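Long-range contact in salicylic acid-binding protein 2 (Nicotiana tabacum, PDB 1XKL), which hydrolyses methyl salicylate to salicylic acid and methanol, releasing the active hormone that sets off systemic acquired resistance in plants: residues T147-A157 with L169-S180. Numbering follows the deposited sequence.
With STH (2-amino-4H-1,3-benzoxathiin-4-ol), chain E.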
ATOM      1  N   THR A 147      17.364   5.030 -20.573  1.00 27.73           N
ATOM      2  CA  THR A 147      17.613   4.182 -19.413  1.00 25.58           C
ATOM      3  C   THR A 147      17.859   5.004 -18.148  1.00 24.33           C
ATOM      4  O   THR A 147      18.562   6.012 -18.189  1.00 23.50           O
ATOM      5  CB  THR A 147      18.848   3.276 -19.662  1.00 26.42           C
ATOM      6  OG1 THR A 147      18.613   2.456 -20.812  1.00 26.35           O
ATOM      7  CG2 THR A 147      19.119   2.386 -18.458  1.00 23.70           C
ATOM      8  N   SER A 148      17.278   4.576 -17.032  1.00 23.20           N
ATOM      9  CA  SER A 148      17.467   5.277 -15.766  1.00 23.53           C
ATOM     10  C   SER A 148      18.435   4.479 -14.902  1.00 22.58           C
ATOM     11  O   SER A 148      18.511   3.253 -15.017  1.00 24.39           O
ATOM     12  CB  SER A 148      16.126   5.456 -15.031  1.00 25.13           C
ATOM     13  OG  SER A 148      15.559   4.209 -14.663  1.00 25.44           O
HETATM   14  N   MSE A 149      19.186   5.179 -14.058  1.00 19.78           N
HETATM   15  CA  MSE A 149      20.153   4.545 -13.168  1.00 19.68           C
HETATM   16  C   MSE A 149      19.824   4.929 -11.728  1.00 17.93           C
HETATM   17  O   MSE A 149      19.664   6.108 -11.422  1.00 18.95           O
HETATM   18  CB  MSE A 149      21.572   5.008 -13.526  1.00 19.56           C
HETATM   19  CG  MSE A 149      22.667   4.431 -12.647  1.00 22.66           C
HETATM   20 SE   MSE A 149      24.448   5.026 -13.194  1.00 32.42          SE
HETATM   21  CE  MSE A 149      24.214   6.921 -12.871  1.00 26.41           C
ATOM     22  N   PHE A 150      19.712   3.936 -10.854  1.00 18.50           N
ATOM     23  CA  PHE A 150      19.383   4.198  -9.454  1.00 18.11           C
ATOM     24  C   PHE A 150      20.269   3.386  -8.530  1.00 17.94           C
ATOM     25  O   PHE A 150      20.112   2.170  -8.410  1.00 17.31           O
ATOM     26  CB  PHE A 150      17.905   3.873  -9.196  1.00 20.40           C
ATOM     27  CG  PHE A 150      17.433   4.203  -7.800  1.00 22.25           C
ATOM     28  CD1 PHE A 150      17.845   5.366  -7.164  1.00 22.54           C
ATOM     29  CD2 PHE A 150      16.542   3.360  -7.139  1.00 26.49           C
ATOM     30  CE1 PHE A 150      17.378   5.692  -5.887  1.00 24.04           C
ATOM     31  CE2 PHE A 150      16.067   3.677  -5.860  1.00 26.18           C
ATOM     32  CZ  PHE A 150      16.488   4.843  -5.238  1.00 26.26           C
ATOM     33  N   PHE A 151      21.215   4.062  -7.883  1.00 18.90           N
ATOM     34  CA  PHE A 151      22.135   3.394  -6.967  1.00 19.11           C
ATOM     35  C   PHE A 151      21.378   2.661  -5.863  1.00 21.78           C
ATOM     36  O   PHE A 151      20.383   3.161  -5.342  1.00 20.28           O
ATOM     37  CB  PHE A 151      23.097   4.408  -6.328  1.00 17.85           C
ATOM     38  CG  PHE A 151      23.967   5.135  -7.315  1.00 18.40           C
ATOM     39  CD1 PHE A 151      24.310   4.541  -8.529  1.00 16.30           C
ATOM     40  CD2 PHE A 151      24.474   6.395  -7.018  1.00 16.32           C
ATOM     41  CE1 PHE A 151      25.147   5.194  -9.431  1.00 17.50           C
ATOM     42  CE2 PHE A 151      25.312   7.058  -7.913  1.00 18.33           C
ATOM     43  CZ  PHE A 151      25.650   6.454  -9.126  1.00 17.21           C
ATOM     44  N   GLY A 152      21.855   1.469  -5.524  1.00 21.87           N
ATOM     45  CA  GLY A 152      21.233   0.693  -4.472  1.00 22.78           C
ATOM     46  C   GLY A 152      22.038   0.886  -3.200  1.00 22.55           C
ATOM     47  O   GLY A 152      23.145   1.429  -3.254  1.00 21.99           O
ATOM     48  N   PRO A 153      21.519   0.458  -2.040  1.00 21.96           N
ATOM     49  CA  PRO A 153      22.219   0.601  -0.758  1.00 21.42           C
ATOM     50  C   PRO A 153      23.592  -0.078  -0.683  1.00 21.14           C
ATOM     51  O   PRO A 153      24.529   0.471  -0.100  1.00 17.89           O
ATOM     52  CB  PRO A 153      21.219   0.025   0.246  1.00 23.42           C
ATOM     53  CG  PRO A 153      20.416  -0.948  -0.581  1.00 23.70           C
ATOM     54  CD  PRO A 153      20.204  -0.177  -1.849  1.00 22.16           C
ATOM     55  N   LYS A 154      23.700  -1.272  -1.262  1.00 21.00           N
ATOM     56  CA  LYS A 154      24.959  -2.017  -1.274  1.00 22.56           C
ATOM     57  C   LYS A 154      25.990  -1.238  -2.087  1.00 22.88           C
ATOM     58  O   LYS A 154      27.127  -1.036  -1.650  1.00 25.49           O
ATOM     59  CB  LYS A 154      24.757  -3.401  -1.910  1.00 23.65           C
ATOM     60  CG  LYS A 154      23.650  -4.254  -1.288  1.00 25.59           C
ATOM     61  CD  LYS A 154      23.966  -4.584   0.162  1.00 30.75           C
ATOM     62  CE  LYS A 154      22.868  -5.439   0.796  1.00 30.07           C
ATOM     63  NZ  LYS A 154      22.728  -6.790   0.150  1.00 33.23           N
ATOM     64  N   PHE A 155      25.581  -0.794  -3.272  1.00 22.17           N
ATOM     65  CA  PHE A 155      26.469  -0.046  -4.154  1.00 20.97           C
ATOM     66  C   PHE A 155      26.999   1.197  -3.464  1.00 21.78           C
ATOM     67  O   PHE A 155      28.178   1.534  -3.590  1.00 18.36           O
ATOM     68  CB  PHE A 155      25.745   0.348  -5.441  1.00 20.54           C
ATOM     69  CG  PHE A 155      26.614   1.085  -6.430  1.00 19.23           C
ATOM     70  CD1 PHE A 155      26.505   2.463  -6.588  1.00 18.18           C
ATOM     71  CD2 PHE A 155      27.543   0.393  -7.208  1.00 19.71           C
ATOM     72  CE1 PHE A 155      27.297   3.141  -7.516  1.00 19.35           C
ATOM     73  CE2 PHE A 155      28.340   1.061  -8.138  1.00 18.67           C
ATOM     74  CZ  PHE A 155      28.219   2.436  -8.290  1.00 19.79           C
ATOM     75  N   LEU A 156      26.129   1.887  -2.732  1.00 20.19           N
ATOM     76  CA  LEU A 156      26.559   3.088  -2.032  1.00 19.57           C
ATOM     77  C   LEU A 156      27.557   2.760  -0.930  1.00 19.08           C
ATOM     78  O   LEU A 156      28.600   3.399  -0.813  1.00 21.30           O
ATOM     79  CB  LEU A 156      25.363   3.814  -1.408  1.00 18.01           C
ATOM     80  CG  LEU A 156      24.347   4.480  -2.322  1.00 18.94           C
ATOM     81  CD1 LEU A 156      23.188   4.983  -1.469  1.00 18.52           C
ATOM     82  CD2 LEU A 156      25.002   5.638  -3.093  1.00 17.64           C
ATOM     83  N   ALA A 157      27.240   1.756  -0.125  1.00 20.56           N
ATOM     84  CA  ALA A 157      28.097   1.386   0.997  1.00 21.49           C
ATOM     85  C   ALA A 157      29.448   0.769   0.653  1.00 21.65           C
ATOM     86  O   ALA A 157      30.433   1.020   1.343  1.00 21.71           O
ATOM     87  CB  ALA A 157      27.339   0.455   1.926  1.00 21.49           C
ATOM     88  N   LEU A 169      26.315   7.529   5.151  1.00 18.93           N
ATOM     89  CA  LEU A 169      25.694   6.469   4.381  1.00 18.87           C
ATOM     90  C   LEU A 169      24.186   6.536   4.637  1.00 19.85           C
ATOM     91  O   LEU A 169      23.376   6.457   3.709  1.00 17.97           O
ATOM     92  CB  LEU A 169      26.246   5.113   4.817  1.00 19.43           C
ATOM     93  CG  LEU A 169      25.592   3.846   4.257  1.00 22.47           C
ATOM     94  CD1 LEU A 169      25.726   3.804   2.732  1.00 20.03           C
ATOM     95  CD2 LEU A 169      26.254   2.629   4.892  1.00 20.14           C
ATOM     96  N   ALA A 170      23.815   6.699   5.906  1.00 18.46           N
ATOM     97  CA  ALA A 170      22.400   6.782   6.278  1.00 16.53           C
ATOM     98  C   ALA A 170      21.753   7.972   5.578  1.00 15.87           C
ATOM     99  O   ALA A 170      20.609   7.900   5.132  1.00 16.13           O
ATOM    100  CB  ALA A 170      22.263   6.921   7.783  1.00 16.28           C
ATOM    101  N   LEU A 171      22.497   9.068   5.483  1.00 13.10           N
ATOM    102  CA  LEU A 171      22.005  10.267   4.834  1.00 13.30           C
ATOM    103  C   LEU A 171      21.816  10.017   3.338  1.00 14.56           C
ATOM    104  O   LEU A 171      20.740  10.277   2.783  1.00 12.16           O
ATOM    105  CB  LEU A 171      22.985  11.416   5.072  1.00 13.81           C
ATOM    106  CG  LEU A 171      22.674  12.779   4.451  1.00 15.09           C
ATOM    107  CD1 LEU A 171      21.383  13.336   5.014  1.00 15.10           C
ATOM    108  CD2 LEU A 171      23.836  13.730   4.733  1.00 14.40           C
ATOM    109  N   ALA A 172      22.848   9.492   2.681  1.00 13.28           N
ATOM    110  CA  ALA A 172      22.749   9.223   1.246  1.00 14.00           C
ATOM    111  C   ALA A 172      21.607   8.262   0.930  1.00 14.16           C
ATOM    112  O   ALA A 172      20.857   8.476  -0.020  1.00 15.21           O
ATOM    113  CB  ALA A 172      24.070   8.653   0.717  1.00 12.62           C
ATOM    114  N   SER A 173      21.472   7.206   1.724  1.00 15.50           N
ATOM    115  CA  SER A 173      20.426   6.231   1.482  1.00 18.55           C
ATOM    116  C   SER A 173      19.019   6.817   1.517  1.00 19.30           C
ATOM    117  O   SER A 173      18.135   6.360   0.796  1.00 19.55           O
ATOM    118  CB  SER A 173      20.531   5.078   2.477  1.00 19.94           C
ATOM    119  OG  SER A 173      21.685   4.298   2.220  1.00 24.45           O
ATOM    120  N   SER A 174      18.803   7.832   2.343  1.00 19.75           N
ATOM    121  CA  SER A 174      17.477   8.432   2.429  1.00 18.19           C
ATOM    122  C   SER A 174      17.262   9.561   1.427  1.00 17.33           C
ATOM    123  O   SER A 174      16.166  10.107   1.345  1.00 19.20           O
ATOM    124  CB  SER A 174      17.232   8.978   3.833  1.00 18.03           C
ATOM    125  OG  SER A 174      18.047  10.111   4.061  1.00 19.47           O
ATOM    126  N   LEU A 175      18.289   9.919   0.660  1.00 14.65           N
ATOM    127  CA  LEU A 175      18.136  11.013  -0.294  1.00 12.66           C
ATOM    128  C   LEU A 175      18.418  10.686  -1.752  1.00 12.27           C
ATOM    129  O   LEU A 175      18.035  11.451  -2.637  1.00 12.81           O
ATOM    130  CB  LEU A 175      19.018  12.188   0.119  1.00 11.76           C
ATOM    131  CG  LEU A 175      18.622  12.899   1.417  1.00 13.47           C
ATOM    132  CD1 LEU A 175      19.695  13.920   1.797  1.00 11.47           C
ATOM    133  CD2 LEU A 175      17.278  13.578   1.221  1.00 10.47           C
ATOM    134  N   VAL A 176      19.090   9.568  -2.013  1.00 13.37           N
ATOM    135  CA  VAL A 176      19.403   9.210  -3.393  1.00 13.56           C
ATOM    136  C   VAL A 176      18.159   9.011  -4.240  1.00 13.72           C
ATOM    137  O   VAL A 176      17.169   8.450  -3.786  1.00 13.56           O
ATOM    138  CB  VAL A 176      20.263   7.921  -3.490  1.00 15.61           C
ATOM    139  CG1 VAL A 176      21.660   8.196  -2.964  1.00 15.29           C
ATOM    140  CG2 VAL A 176      19.607   6.780  -2.737  1.00 15.61           C
ATOM    141  N   ARG A 177      18.215   9.485  -5.478  1.00 15.01           N
ATOM    142  CA  ARG A 177      17.098   9.343  -6.389  1.00 14.61           C
ATOM    143  C   ARG A 177      17.601   8.789  -7.714  1.00 16.95           C
ATOM    144  O   ARG A 177      18.802   8.822  -8.000  1.00 16.23           O
ATOM    145  CB  ARG A 177      16.424  10.699  -6.614  1.00 15.00           C
ATOM    146  CG  ARG A 177      15.778  11.309  -5.363  1.00 15.20           C
ATOM    147  CD  ARG A 177      15.298  12.724  -5.648  1.00 16.28           C
ATOM    148  NE  ARG A 177      14.251  12.740  -6.665  1.00 14.32           N
ATOM    149  CZ  ARG A 177      13.778  13.839  -7.239  1.00 13.27           C
ATOM    150  NH1 ARG A 177      14.256  15.027  -6.904  1.00 16.24           N
ATOM    151  NH2 ARG A 177      12.823  13.755  -8.154  1.00 15.41           N
ATOM    152  N   PRO A 178      16.691   8.262  -8.543  1.00 17.54           N
ATOM    153  CA  PRO A 178      17.138   7.725  -9.830  1.00 17.67           C
ATOM    154  C   PRO A 178      17.610   8.818 -10.779  1.00 16.43           C
ATOM    155  O   PRO A 178      17.100   9.934 -10.747  1.00 15.37           O
ATOM    156  CB  PRO A 178      15.900   6.993 -10.354  1.00 19.76           C
ATOM    157  CG  PRO A 178      14.752   7.740  -9.708  1.00 20.11           C
ATOM    158  CD  PRO A 178      15.259   7.996  -8.311  1.00 17.72           C
ATOM    159  N   SER A 179      18.616   8.522 -11.595  1.00 15.27           N
ATOM    160  CA  SER A 179      19.067   9.507 -12.565  1.00 16.88           C
ATOM    161  C   SER A 179      19.340   8.779 -13.879  1.00 17.66           C
ATOM    162  O   SER A 179      18.622   7.833 -14.216  1.00 17.85           O
ATOM    163  CB  SER A 179      20.305  10.284 -12.067  1.00 18.37           C
ATOM    164  OG  SER A 179      21.509   9.557 -12.177  1.00 22.39           O
ATOM    165  N   SER A 180      20.370   9.184 -14.609  1.00 16.20           N
ATOM    166  CA  SER A 180      20.659   8.553 -15.894  1.00 17.31           C
ATOM    167  C   SER A 180      22.040   8.985 -16.344  1.00 17.73           C
ATOM    168  O   SER A 180      22.533  10.016 -15.902  1.00 16.88           O
ATOM    169  CB  SER A 180      19.599   9.005 -16.912  1.00 17.27           C
ATOM    170  OG  SER A 180      19.829   8.496 -18.214  1.00 19.57           O
TER
HETATM  171  C8  STH E 297      27.898   8.770 -11.768  1.00 18.18           C
HETATM  172  O8  STH E 297      27.456   8.934 -13.044  1.00 19.41           O
HETATM  173  C1  STH E 297      28.619   7.538 -11.338  1.00 19.22           C
HETATM  174  C2  STH E 297      29.073   7.408  -9.931  1.00 17.57           C
HETATM  175  C3  STH E 297      29.760   6.229  -9.524  1.00 18.39           C
HETATM  176  C4  STH E 297      29.988   5.167 -10.454  1.00 18.29           C
HETATM  177  C5  STH E 297      29.548   5.281 -11.809  1.00 16.41           C
HETATM  178  C6  STH E 297      28.865   6.437 -12.241  1.00 14.09           C
HETATM  179  C7  STH E 297      28.508   9.732  -9.460  1.00 19.09           C
HETATM  180  O2  STH E 297      28.870   8.445  -8.985  1.00 17.99           O
HETATM  181  N7  STH E 297      27.811  10.375  -8.447  1.00 18.77           N
HETATM  182  S7  STH E 297      27.684   9.807 -10.845  1.00 25.17           S
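The carbonyl oxygen of Met149 receives the backbone N-H of Ser179 at 2.6 Å. Ser179 O takes the amide of Met149 in return at 2.7 Å. Together the two bonds make a single antiparallel bridge of the hydrogen-bonded kind, which ties 177-180 to strand 147-150, itself paired with strand 135-138, on the cap that lies over the α/β-hydrolase core. One residue past the bridge, Ser180 adds a side-chain bond: its chi1 of 177° turns OG away from its own N-H, and the hydroxyl donates to Thr147 O at 2.8 Å, nearly in line with the threonine C=O bond. The same OG is also hydrogen-bonded to the amide of Phe182.

Beyond the bridge, Phe150 and Pro178 run side by side, and the proline CD lies off-centre over the phenyl ring in a CH-pi contact. Val176 O approaches the edge of that ring, 3.5 Å from CE1. Farther on, the axes of 153-157 and 169-175 run roughly antiparallel (143°), 10.3 Å apart at closest. Between these helices Leu156 CB faces Leu169 CD1, while both methyls of Leu169 close on Ala157 CB. Leu156 CD1 also meets CG1 of Val176, in the loop after the second helix, tip to tip at 3.9 Å.

Met149 from the strand, Phe151 from the turn after it and Phe155 from the helix line the ligand pocket. The selenomethionine side chain of Met149, extended and then bent at chi3 (63°), places CE 3.8 Å from both Ser179 OG and the ligand's O8.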